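Local coordinates for protein endoglucanase FnCel5A (Fervidobacterium nodosum, PDB 3NCO) that probably hydrolyses beta-1,4-glucosidic bonds of cellulose as a glycoside hydrolase family 5 endoglucanase built on a TIM barrel, at residues L108-L119 / N148-L157; S65-I76 / V118-V126. All blocks are in the same frame, centred on the assembly; numbering follows the deposited sequence.

Interaction 1 of 2, residues L108-L119 / N148-L157. With PO4 (phosphate ion), chain E.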
loop_
_atom_site.group_PDB
_atom_site.type_symbol
_atom_site.label_atom_id
_atom_site.label_comp_id
_atom_site.label_asym_id
_atom_site.label_seq_id
_atom_site.Cartn_x
_atom_site.Cartn_y
_atom_site.Cartn_z
ATOM N N LEU A 108 17.083 -6.159 0.013
ATOM C CA LEU A 108 17.060 -4.806 0.598
ATOM C C LEU A 108 16.849 -4.819 2.124
ATOM O O LEU A 108 17.478 -4.025 2.885
ATOM C CB LEU A 108 15.971 -3.953 -0.117
ATOM C CG LEU A 108 15.873 -2.495 0.343
ATOM C CD1 LEU A 108 17.180 -1.812 0.130
ATOM C CD2 LEU A 108 14.769 -1.805 -0.490
ATOM N N TYR A 109 15.969 -5.714 2.583
ATOM C CA TYR A 109 15.747 -5.850 4.002
ATOM C C TYR A 109 16.980 -6.325 4.717
ATOM O O TYR A 109 17.232 -5.971 5.882
ATOM C CB TYR A 109 14.627 -6.849 4.250
ATOM C CG TYR A 109 13.225 -6.345 4.002
ATOM C CD1 TYR A 109 12.735 -5.299 4.708
ATOM C CD2 TYR A 109 12.399 -6.914 3.011
ATOM C CE1 TYR A 109 11.435 -4.840 4.540
ATOM C CE2 TYR A 109 11.081 -6.453 2.802
ATOM C CZ TYR A 109 10.607 -5.409 3.585
ATOM O OH TYR A 109 9.290 -4.955 3.399
ATOM N N GLN A 110 17.787 -7.126 4.049
ATOM C CA GLN A 110 18.969 -7.725 4.705
ATOM C C GLN A 110 20.259 -6.935 4.585
ATOM O O GLN A 110 21.046 -6.876 5.521
ATOM C CB GLN A 110 19.239 -9.148 4.157
ATOM C CG GLN A 110 20.476 -9.854 4.760
ATOM C CD GLN A 110 20.311 -10.238 6.264
ATOM O OE1 GLN A 110 19.187 -10.290 6.794
ATOM N NE2 GLN A 110 21.435 -10.500 6.937
ATOM N N ALA A 111 20.477 -6.336 3.424
ATOM C CA ALA A 111 21.722 -5.584 3.170
ATOM C C ALA A 111 21.422 -4.293 2.431
ATOM O O ALA A 111 21.738 -4.178 1.223
ATOM C CB ALA A 111 22.735 -6.420 2.439
ATOM N N PRO A 112 20.784 -3.332 3.129
ATOM C CA PRO A 112 20.369 -2.103 2.410
ATOM C C PRO A 112 21.553 -1.289 1.881
ATOM O O PRO A 112 21.373 -0.565 0.882
ATOM C CB PRO A 112 19.601 -1.297 3.484
ATOM C CG PRO A 112 20.151 -1.848 4.827
ATOM C CD PRO A 112 20.335 -3.323 4.543
ATOM N N ASP A 113 22.734 -1.392 2.478
ATOM C CA ASP A 113 23.852 -0.635 1.911
ATOM C C ASP A 113 24.153 -1.143 0.501
ATOM O O ASP A 113 24.516 -0.358 -0.367
ATOM C CB ASP A 113 25.106 -0.743 2.775
ATOM C CG ASP A 113 24.979 -0.005 4.075
ATOM O OD1 ASP A 113 23.954 0.707 4.324
ATOM O OD2 ASP A 113 25.956 -0.146 4.860
ATOM N N LYS A 114 23.971 -2.443 0.279
ATOM C CA LYS A 114 24.323 -3.036 -0.997
ATOM C C LYS A 114 23.177 -2.890 -1.987
ATOM O O LYS A 114 23.386 -2.645 -3.166
ATOM C CB LYS A 114 24.746 -4.498 -0.841
ATOM C CG LYS A 114 24.996 -5.220 -2.198
ATOM C CD LYS A 114 25.455 -6.657 -1.989
ATOM C CE LYS A 114 25.718 -7.335 -3.331
ATOM N NZ LYS A 114 26.159 -8.777 -3.216
ATOM N N TYR A 115 21.952 -3.067 -1.503
ATOM C CA TYR A 115 20.792 -3.130 -2.401
ATOM C C TYR A 115 19.947 -1.849 -2.517
ATOM O O TYR A 115 19.092 -1.728 -3.386
ATOM C CB TYR A 115 19.913 -4.351 -2.030
ATOM C CG TYR A 115 20.645 -5.632 -2.346
ATOM C CD1 TYR A 115 20.640 -6.150 -3.630
ATOM C CD2 TYR A 115 21.367 -6.311 -1.370
ATOM C CE1 TYR A 115 21.358 -7.338 -3.942
ATOM C CE2 TYR A 115 22.073 -7.479 -1.658
ATOM C CZ TYR A 115 22.053 -7.984 -2.952
ATOM O OH TYR A 115 22.793 -9.157 -3.184
ATOM N N GLY A 116 20.219 -0.879 -1.646
ATOM C CA GLY A 116 19.610 0.451 -1.814
ATOM C C GLY A 116 19.954 1.041 -3.173
ATOM O O GLY A 116 19.052 1.574 -3.843
ATOM N N PRO A 117 21.239 0.987 -3.569
ATOM C CA PRO A 117 21.537 1.461 -4.909
ATOM C C PRO A 117 20.811 0.715 -6.018
ATOM O O PRO A 117 20.635 1.284 -7.093
ATOM C CB PRO A 117 23.045 1.238 -5.026
ATOM C CG PRO A 117 23.548 1.347 -3.602
ATOM C CD PRO A 117 22.466 0.646 -2.824
ATOM N N VAL A 118 20.391 -0.537 -5.765
ATOM C CA VAL A 118 19.656 -1.284 -6.781
ATOM C C VAL A 118 18.230 -0.714 -6.846
ATOM O O VAL A 118 17.686 -0.503 -7.927
ATOM C CB VAL A 118 19.648 -2.816 -6.500
ATOM C CG1 VAL A 118 18.827 -3.561 -7.555
ATOM C CG2 VAL A 118 21.085 -3.348 -6.411
ATOM N N LEU A 119 17.642 -0.404 -5.686
ATOM C CA LEU A 119 16.341 0.250 -5.669
ATOM C C LEU A 119 16.401 1.587 -6.398
ATOM O O LEU A 119 15.485 1.947 -7.158
ATOM C CB LEU A 119 15.864 0.454 -4.208
ATOM C CG LEU A 119 14.490 1.108 -4.072
ATOM C CD1 LEU A 119 13.376 0.179 -4.565
ATOM C CD2 LEU A 119 14.365 1.463 -2.588
ATOM N N ASN A 148 16.889 -4.639 8.468
ATOM C CA ASN A 148 18.140 -3.861 8.500
ATOM C C ASN A 148 17.999 -2.522 7.787
ATOM O O ASN A 148 18.876 -1.672 7.862
ATOM C CB ASN A 148 19.242 -4.675 7.877
ATOM C CG ASN A 148 19.666 -5.826 8.802
ATOM O OD1 ASN A 148 19.411 -5.766 10.039
ATOM N ND2 ASN A 148 20.215 -6.880 8.231
ATOM N N LEU A 149 16.947 -2.383 7.008
ATOM C CA LEU A 149 16.547 -1.056 6.495
ATOM C C LEU A 149 15.782 -0.320 7.584
ATOM O O LEU A 149 14.515 -0.225 7.563
ATOM C CB LEU A 149 15.739 -1.194 5.224
ATOM C CG LEU A 149 15.380 0.102 4.470
ATOM C CD1 LEU A 149 16.567 0.834 3.957
ATOM C CD2 LEU A 149 14.454 -0.268 3.289
ATOM N N THR A 150 16.592 0.120 8.567
ATOM C CA THR A 150 16.103 0.774 9.784
ATOM C C THR A 150 15.523 2.139 9.421
ATOM O O THR A 150 15.769 2.629 8.321
ATOM C CB THR A 150 17.262 1.013 10.749
ATOM O OG1 THR A 150 18.248 1.827 10.079
ATOM C CG2 THR A 150 17.924 -0.313 11.117
ATOM N N PRO A 151 14.769 2.773 10.343
ATOM C CA PRO A 151 14.290 4.138 10.082
ATOM C C PRO A 151 15.422 5.065 9.617
ATOM O O PRO A 151 15.255 5.832 8.675
ATOM C CB PRO A 151 13.713 4.558 11.461
ATOM C CG PRO A 151 13.155 3.267 12.013
ATOM C CD PRO A 151 14.253 2.235 11.617
ATOM N N THR A 152 16.585 4.973 10.246
ATOM C CA THR A 152 17.747 5.765 9.814
ATOM C C THR A 152 18.202 5.489 8.388
ATOM O O THR A 152 18.461 6.426 7.623
ATOM C CB THR A 152 18.887 5.556 10.838
ATOM O OG1 THR A 152 18.438 6.000 12.123
ATOM C CG2 THR A 152 20.222 6.251 10.447
ATOM N N LYS A 153 18.338 4.219 8.030
ATOM C CA LYS A 153 18.795 3.875 6.675
ATOM C C LYS A 153 17.741 4.287 5.679
ATOM O O LYS A 153 18.053 4.722 4.567
ATOM C CB LYS A 153 18.968 2.361 6.573
ATOM C CG LYS A 153 20.131 1.826 7.414
ATOM C CD LYS A 153 21.505 2.064 6.783
ATOM C CE LYS A 153 22.649 1.299 7.490
ATOM N NZ LYS A 153 23.875 1.940 6.881
ATOM N N TRP A 154 16.477 4.114 6.055
ATOM C CA TRP A 154 15.424 4.500 5.146
ATOM C C TRP A 154 15.395 5.992 4.946
ATOM O O TRP A 154 15.170 6.451 3.836
ATOM C CB TRP A 154 14.121 3.995 5.714
ATOM C CG TRP A 154 12.916 4.400 5.019
ATOM C CD1 TRP A 154 11.868 5.041 5.597
ATOM C CD2 TRP A 154 12.560 4.168 3.626
ATOM N NE1 TRP A 154 10.870 5.248 4.655
ATOM C CE2 TRP A 154 11.246 4.680 3.460
ATOM C CE3 TRP A 154 13.176 3.508 2.555
ATOM C CZ2 TRP A 154 10.561 4.637 2.224
ATOM C CZ3 TRP A 154 12.482 3.429 1.315
ATOM C CH2 TRP A 154 11.201 4.029 1.169
ATOM N N ASN A 155 15.627 6.755 6.001
ATOM C CA ASN A 155 15.576 8.194 5.908
ATOM C C ASN A 155 16.700 8.643 4.973
ATOM O O ASN A 155 16.605 9.699 4.323
ATOM C CB ASN A 155 15.789 8.808 7.309
ATOM C CG ASN A 155 14.517 8.849 8.099
ATOM O OD1 ASN A 155 13.459 8.862 7.511
ATOM N ND2 ASN A 155 14.604 8.830 9.406
ATOM N N GLU A 156 17.766 7.844 4.928
ATOM C CA GLU A 156 18.903 8.139 4.053
ATOM C C GLU A 156 18.660 7.737 2.599
ATOM O O GLU A 156 19.060 8.453 1.651
ATOM C CB GLU A 156 20.203 7.501 4.574
ATOM C CG GLU A 156 20.598 8.082 5.970
ATOM C CD GLU A 156 21.667 7.279 6.768
ATOM O OE1 GLU A 156 22.193 7.853 7.774
ATOM O OE2 GLU A 156 21.946 6.098 6.451
ATOM N N LEU A 157 18.002 6.576 2.433
ATOM C CA LEU A 157 17.768 5.993 1.138
ATOM C C LEU A 157 16.655 6.620 0.285
ATOM O O LEU A 157 16.851 6.898 -0.903
ATOM C CB LEU A 157 17.492 4.468 1.326
ATOM C CG LEU A 157 17.139 3.694 0.055
ATOM C CD1 LEU A 157 18.272 3.818 -0.958
ATOM C CD2 LEU A 157 16.898 2.211 0.402
HETATM P P PO4 E . 17.758 9.416 11.835
HETATM O O1 PO4 E . 16.663 8.804 12.694
HETATM O O2 PO4 E . 18.016 10.876 12.210
HETATM O O3 PO4 E . 19.014 8.596 12.129
HETATM O O4 PO4 E . 17.340 9.458 10.357
#
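Asn148 ND2 donates to the backbone oxygen Gln110 O at 2.8 Å in a nearly straight bond, the acceptor close to the amide plane of Asn148. The backbone N of the same asparagine gives a second bond, to Tyr109 O (2.9 Å), so one residue takes up two successive carbonyls where the helix 106-110 ends. With CG anti to its carbonyl carbon (chi1 -72°), the Asn148 amide is swung to the side of its own N, and both donors face that helix end. Pro112 lays its ring against this turn, CG 3.3 Å from Asn148 O and CB against Leu149 CD1. Lys153 NZ forms a salt bridge with the syn lone pair of Asp113 OD1 (2.8 Å). Deeper in, Leu157 brings CD1 to Gly116 CA (3.7 Å) and CD2 to Leu119 CD2, while Leu149 CD2 meets Leu108 CG. On the other side of helix 151-168, Thr152 OG1 and Asn155 ND2 hydrogen-bond a phosphate ion, probably picked up from the crystallisation solution. Helices 112-130 and 151-168 thus pack as consecutive outer helices of the barrel, the axes of 112-119 and 151-157 being 31° from parallel and 11.3 Å apart at closest approach, flanking strand 137-140.

Interaction 2 of 2, residues S65-I76 / V118-V126; sequences SAHISEKYPYEI and VLVEIWKQV
Gln125 grips the loop backbone at two points with one amide: NE2 donates to Tyr74 O and OE1 accepts from Ile76 N, both at 2.9 Å. Both bonds are nearly straight, although NE2 sits above the carbonyl plane of Tyr74. The chain is extended beyond CG (chi2 176°), which carries the amide out from the helix to the loop, and a further bond from NE2 to Glu121 O within the helix helps fix its rotation. With an alanine in place of Gln125, Tyr74 O and Ile76 N would probably lose these mates, and the loop a tie to the helix. Tyr74 has its ring sandwiched: Val118 CG2 lies over one face, 4.0 Å from the centroid in a CH-pi contact, and Tyr72 CA over the other, while Glu121 CB comes in at the edge. Ile68 holds CG1 between its backbone N and carbonyl carbon (chi1 47°), and its CD1 reaches Val118 CG1 at 3.6 Å. Ile76 CD1 touches both Gln125 CB and Val126 CG2, the latter at 3.8 Å. A water bridges Pro73 O and Glu121 OE1. The loop between strand 57-60 and helix 78-93 is thereby laid along helix 112-130, whose Val120 and Trp123 touch helix 151-168.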
loop_
_atom_site.group_PDB
_atom_site.type_symbol
_atom_site.label_atom_id
_atom_site.label_comp_id
_atom_site.label_asym_id
_atom_site.label_seq_id
_atom_site.Cartn_x
_atom_site.Cartn_y
_atom_site.Cartn_z
ATOM N N SER A 65 12.320 -6.335 -8.124
ATOM C CA SER A 65 13.648 -6.893 -7.956
ATOM C C SER A 65 13.784 -8.317 -8.486
ATOM O O SER A 65 14.942 -8.818 -8.597
ATOM C CB SER A 65 14.030 -6.846 -6.460
ATOM O OG SER A 65 13.173 -7.618 -5.626
ATOM N N ALA A 66 12.632 -8.955 -8.775
ATOM C CA ALA A 66 12.625 -10.321 -9.359
ATOM C C ALA A 66 12.713 -10.316 -10.900
ATOM O O ALA A 66 12.598 -11.392 -11.543
ATOM C CB ALA A 66 11.401 -11.072 -8.898
ATOM N N HIS A 67 12.954 -9.143 -11.502
ATOM C CA HIS A 67 12.833 -9.012 -12.957
ATOM C C HIS A 67 13.836 -8.011 -13.480
ATOM O O HIS A 67 13.510 -7.179 -14.333
ATOM C CB HIS A 67 11.417 -8.553 -13.312
ATOM C CG HIS A 67 10.352 -9.516 -12.878
ATOM N ND1 HIS A 67 9.558 -9.343 -11.765
ATOM C CD2 HIS A 67 9.960 -10.683 -13.437
ATOM C CE1 HIS A 67 8.718 -10.360 -11.652
ATOM N NE2 HIS A 67 8.950 -11.192 -12.653
ATOM N N ILE A 68 15.056 -8.076 -12.954
ATOM C CA ILE A 68 16.104 -7.172 -13.417
ATOM C C ILE A 68 17.344 -7.955 -13.728
ATOM O O ILE A 68 17.518 -9.066 -13.207
ATOM C CB ILE A 68 16.514 -6.132 -12.328
ATOM C CG1 ILE A 68 16.737 -6.813 -10.954
ATOM C CG2 ILE A 68 15.471 -5.024 -12.209
ATOM C CD1 ILE A 68 17.387 -5.884 -9.877
ATOM N N SER A 69 18.188 -7.328 -14.539
ATOM C CA SER A 69 19.514 -7.834 -14.855
ATOM C C SER A 69 20.340 -7.990 -13.585
ATOM O O SER A 69 20.170 -7.271 -12.602
ATOM C CB SER A 69 20.209 -6.893 -15.829
ATOM O OG SER A 69 21.516 -7.365 -16.117
ATOM N N GLU A 70 21.271 -8.928 -13.630
ATOM C CA GLU A 70 22.065 -9.267 -12.463
ATOM C C GLU A 70 23.178 -8.227 -12.285
ATOM O O GLU A 70 23.688 -8.002 -11.182
ATOM C CB GLU A 70 22.616 -10.707 -12.610
ATOM C CG GLU A 70 21.779 -11.602 -13.570
ATOM C CD GLU A 70 22.070 -11.309 -15.058
ATOM O OE1 GLU A 70 23.278 -11.220 -15.415
ATOM O OE2 GLU A 70 21.104 -11.176 -15.864
ATOM N N LYS A 71 23.527 -7.539 -13.351
ATOM C CA LYS A 71 24.574 -6.562 -13.181
ATOM C C LYS A 71 24.163 -5.130 -13.511
ATOM O O LYS A 71 23.197 -4.885 -14.258
ATOM C CB LYS A 71 25.872 -7.017 -13.877
ATOM C CG LYS A 71 27.208 -6.627 -13.142
ATOM C CD LYS A 71 27.231 -7.006 -11.630
ATOM C CE LYS A 71 26.667 -5.902 -10.717
ATOM N NZ LYS A 71 27.404 -4.632 -10.910
ATOM N N TYR A 72 24.887 -4.196 -12.893
ATOM C CA TYR A 72 24.679 -2.765 -13.068
ATOM C C TYR A 72 24.537 -2.417 -14.549
ATOM O O TYR A 72 25.314 -2.925 -15.361
ATOM C CB TYR A 72 25.886 -2.005 -12.516
ATOM C CG TYR A 72 25.634 -0.534 -12.325
ATOM C CD1 TYR A 72 25.077 -0.082 -11.151
ATOM C CD2 TYR A 72 25.968 0.420 -13.321
ATOM C CE1 TYR A 72 24.839 1.247 -10.939
ATOM C CE2 TYR A 72 25.725 1.786 -13.106
ATOM C CZ TYR A 72 25.165 2.186 -11.899
ATOM O OH TYR A 72 24.873 3.503 -11.581
ATOM N N PRO A 73 23.576 -1.523 -14.910
ATOM C CA PRO A 73 22.625 -0.783 -14.058
ATOM C C PRO A 73 21.261 -1.463 -13.827
ATOM O O PRO A 73 20.257 -0.769 -13.603
ATOM C CB PRO A 73 22.412 0.512 -14.857
ATOM C CG PRO A 73 22.453 0.035 -16.292
ATOM C CD PRO A 73 23.404 -1.158 -16.333
ATOM N N TYR A 74 21.239 -2.788 -13.878
ATOM C CA TYR A 74 20.061 -3.573 -13.424
ATOM C C TYR A 74 18.823 -3.291 -14.279
ATOM O O TYR A 74 17.750 -2.990 -13.754
ATOM C CB TYR A 74 19.747 -3.277 -11.955
ATOM C CG TYR A 74 20.969 -3.386 -11.069
ATOM C CD1 TYR A 74 21.635 -4.601 -10.925
ATOM C CD2 TYR A 74 21.475 -2.259 -10.403
ATOM C CE1 TYR A 74 22.793 -4.684 -10.141
ATOM C CE2 TYR A 74 22.638 -2.326 -9.616
ATOM C CZ TYR A 74 23.263 -3.540 -9.497
ATOM O OH TYR A 74 24.386 -3.616 -8.722
ATOM N N GLU A 75 18.964 -3.451 -15.586
ATOM C CA GLU A 75 17.864 -3.218 -16.513
ATOM C C GLU A 75 16.685 -4.100 -16.150
ATOM O O GLU A 75 16.846 -5.298 -15.968
ATOM C CB GLU A 75 18.270 -3.558 -17.946
ATOM C CG GLU A 75 17.903 -2.493 -18.909
ATOM C CD GLU A 75 18.930 -1.361 -18.851
ATOM O OE1 GLU A 75 18.673 -0.338 -18.166
ATOM O OE2 GLU A 75 20.009 -1.504 -19.497
ATOM N N ILE A 76 15.496 -3.503 -16.084
ATOM C CA ILE A 76 14.281 -4.263 -15.907
ATOM C C ILE A 76 13.992 -5.058 -17.209
ATOM O O ILE A 76 14.047 -4.508 -18.328
ATOM C CB ILE A 76 13.108 -3.315 -15.625
ATOM C CG1 ILE A 76 13.389 -2.497 -14.353
ATOM C CG2 ILE A 76 11.820 -4.112 -15.531
ATOM C CD1 ILE A 76 12.318 -1.390 -14.109
ATOM N N VAL A 118 20.391 -0.537 -5.765
ATOM C CA VAL A 118 19.656 -1.284 -6.781
ATOM C C VAL A 118 18.230 -0.714 -6.846
ATOM O O VAL A 118 17.686 -0.503 -7.927
ATOM C CB VAL A 118 19.648 -2.816 -6.500
ATOM C CG1 VAL A 118 18.827 -3.561 -7.555
ATOM C CG2 VAL A 118 21.085 -3.348 -6.411
ATOM N N LEU A 119 17.642 -0.404 -5.686
ATOM C CA LEU A 119 16.341 0.250 -5.669
ATOM C C LEU A 119 16.401 1.587 -6.398
ATOM O O LEU A 119 15.485 1.947 -7.158
ATOM C CB LEU A 119 15.864 0.454 -4.208
ATOM C CG LEU A 119 14.490 1.108 -4.072
ATOM C CD1 LEU A 119 13.376 0.179 -4.565
ATOM C CD2 LEU A 119 14.365 1.463 -2.588
ATOM N N VAL A 120 17.491 2.334 -6.162
ATOM C CA VAL A 120 17.610 3.621 -6.878
ATOM C C VAL A 120 17.536 3.388 -8.406
ATOM O O VAL A 120 16.844 4.144 -9.146
ATOM C CB VAL A 120 18.890 4.380 -6.512
ATOM C CG1 VAL A 120 19.081 5.563 -7.393
ATOM C CG2 VAL A 120 18.831 4.867 -5.041
ATOM N N GLU A 121 18.271 2.387 -8.905
ATOM C CA GLU A 121 18.276 2.100 -10.355
ATOM C C GLU A 121 16.924 1.589 -10.853
ATOM O O GLU A 121 16.482 1.979 -11.934
ATOM C CB GLU A 121 19.341 1.076 -10.706
ATOM C CG GLU A 121 20.780 1.568 -10.480
ATOM C CD GLU A 121 21.054 2.940 -11.122
ATOM O OE1 GLU A 121 20.786 3.104 -12.334
ATOM O OE2 GLU A 121 21.520 3.873 -10.432
ATOM N N ILE A 122 16.246 0.772 -10.054
ATOM C CA ILE A 122 14.871 0.344 -10.414
ATOM C C ILE A 122 13.998 1.559 -10.622
ATOM O O ILE A 122 13.331 1.708 -11.645
ATOM C CB ILE A 122 14.268 -0.591 -9.321
ATOM C CG1 ILE A 122 14.925 -1.958 -9.447
ATOM C CG2 ILE A 122 12.712 -0.703 -9.443
ATOM C CD1 ILE A 122 14.725 -2.863 -8.230
ATOM N N TRP A 123 14.018 2.460 -9.660
ATOM C CA TRP A 123 13.161 3.626 -9.738
ATOM C C TRP A 123 13.556 4.615 -10.839
ATOM O O TRP A 123 12.683 5.301 -11.420
ATOM C CB TRP A 123 13.009 4.277 -8.367
ATOM C CG TRP A 123 11.793 3.648 -7.655
ATOM C CD1 TRP A 123 11.782 2.798 -6.530
ATOM C CD2 TRP A 123 10.445 3.756 -8.075
ATOM N NE1 TRP A 123 10.486 2.436 -6.234
ATOM C CE2 TRP A 123 9.650 2.987 -7.185
ATOM C CE3 TRP A 123 9.828 4.443 -9.135
ATOM C CZ2 TRP A 123 8.246 2.903 -7.323
ATOM C CZ3 TRP A 123 8.472 4.382 -9.270
ATOM C CH2 TRP A 123 7.659 3.609 -8.377
ATOM N N LYS A 124 14.847 4.715 -11.138
ATOM C CA LYS A 124 15.245 5.565 -12.268
ATOM C C LYS A 124 14.528 5.069 -13.529
ATOM O O LYS A 124 13.998 5.864 -14.339
ATOM C CB LYS A 124 16.754 5.494 -12.443
ATOM C CG LYS A 124 17.258 6.288 -13.630
ATOM C CD LYS A 124 18.786 6.294 -13.603
ATOM C CE LYS A 124 19.386 7.284 -14.650
ATOM N NZ LYS A 124 19.257 8.730 -14.158
ATOM N N GLN A 125 14.499 3.760 -13.692
ATOM C CA GLN A 125 13.865 3.149 -14.840
ATOM C C GLN A 125 12.332 3.239 -14.832
ATOM O O GLN A 125 11.731 3.476 -15.885
ATOM C CB GLN A 125 14.266 1.704 -14.907
ATOM C CG GLN A 125 15.707 1.582 -15.310
ATOM C CD GLN A 125 16.118 0.141 -15.281
ATOM O OE1 GLN A 125 15.756 -0.607 -16.168
ATOM N NE2 GLN A 125 16.790 -0.284 -14.208
ATOM N N VAL A 126 11.700 2.953 -13.713
ATOM C CA VAL A 126 10.238 2.986 -13.642
ATOM C C VAL A 126 9.755 4.431 -13.852
ATOM O O VAL A 126 8.823 4.690 -14.682
ATOM C CB VAL A 126 9.720 2.463 -12.307
ATOM C CG1 VAL A 126 8.167 2.573 -12.283
ATOM C CG2 VAL A 126 10.184 1.013 -12.064
HETATM O O HOH W 1 19.127 1.872 -14.138
#

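Overall arrangement
From the N terminus, the chain leaves barrel strand 57-60 and enters the loop 65-76, then runs through helix 78-93, strand 97-101 and helix 106-110 before helix 112-130 returns to that loop and closes interaction 2. Strand 137-140 follows, and residues 148-157 come back to 108-119 to close interaction 1. The segments alternate along the sequence, so the two closures cross rather than nest. Helix 112-130 serves both, with Val118 and Leu119 common to their ranges; Leu157 CD1 of interaction 1 packs against Val120 CG2 of interaction 2. Together the contacts tie the loop after strand 57-60 to helix 112-130, and that helix to helix 151-168, around the barrel exterior.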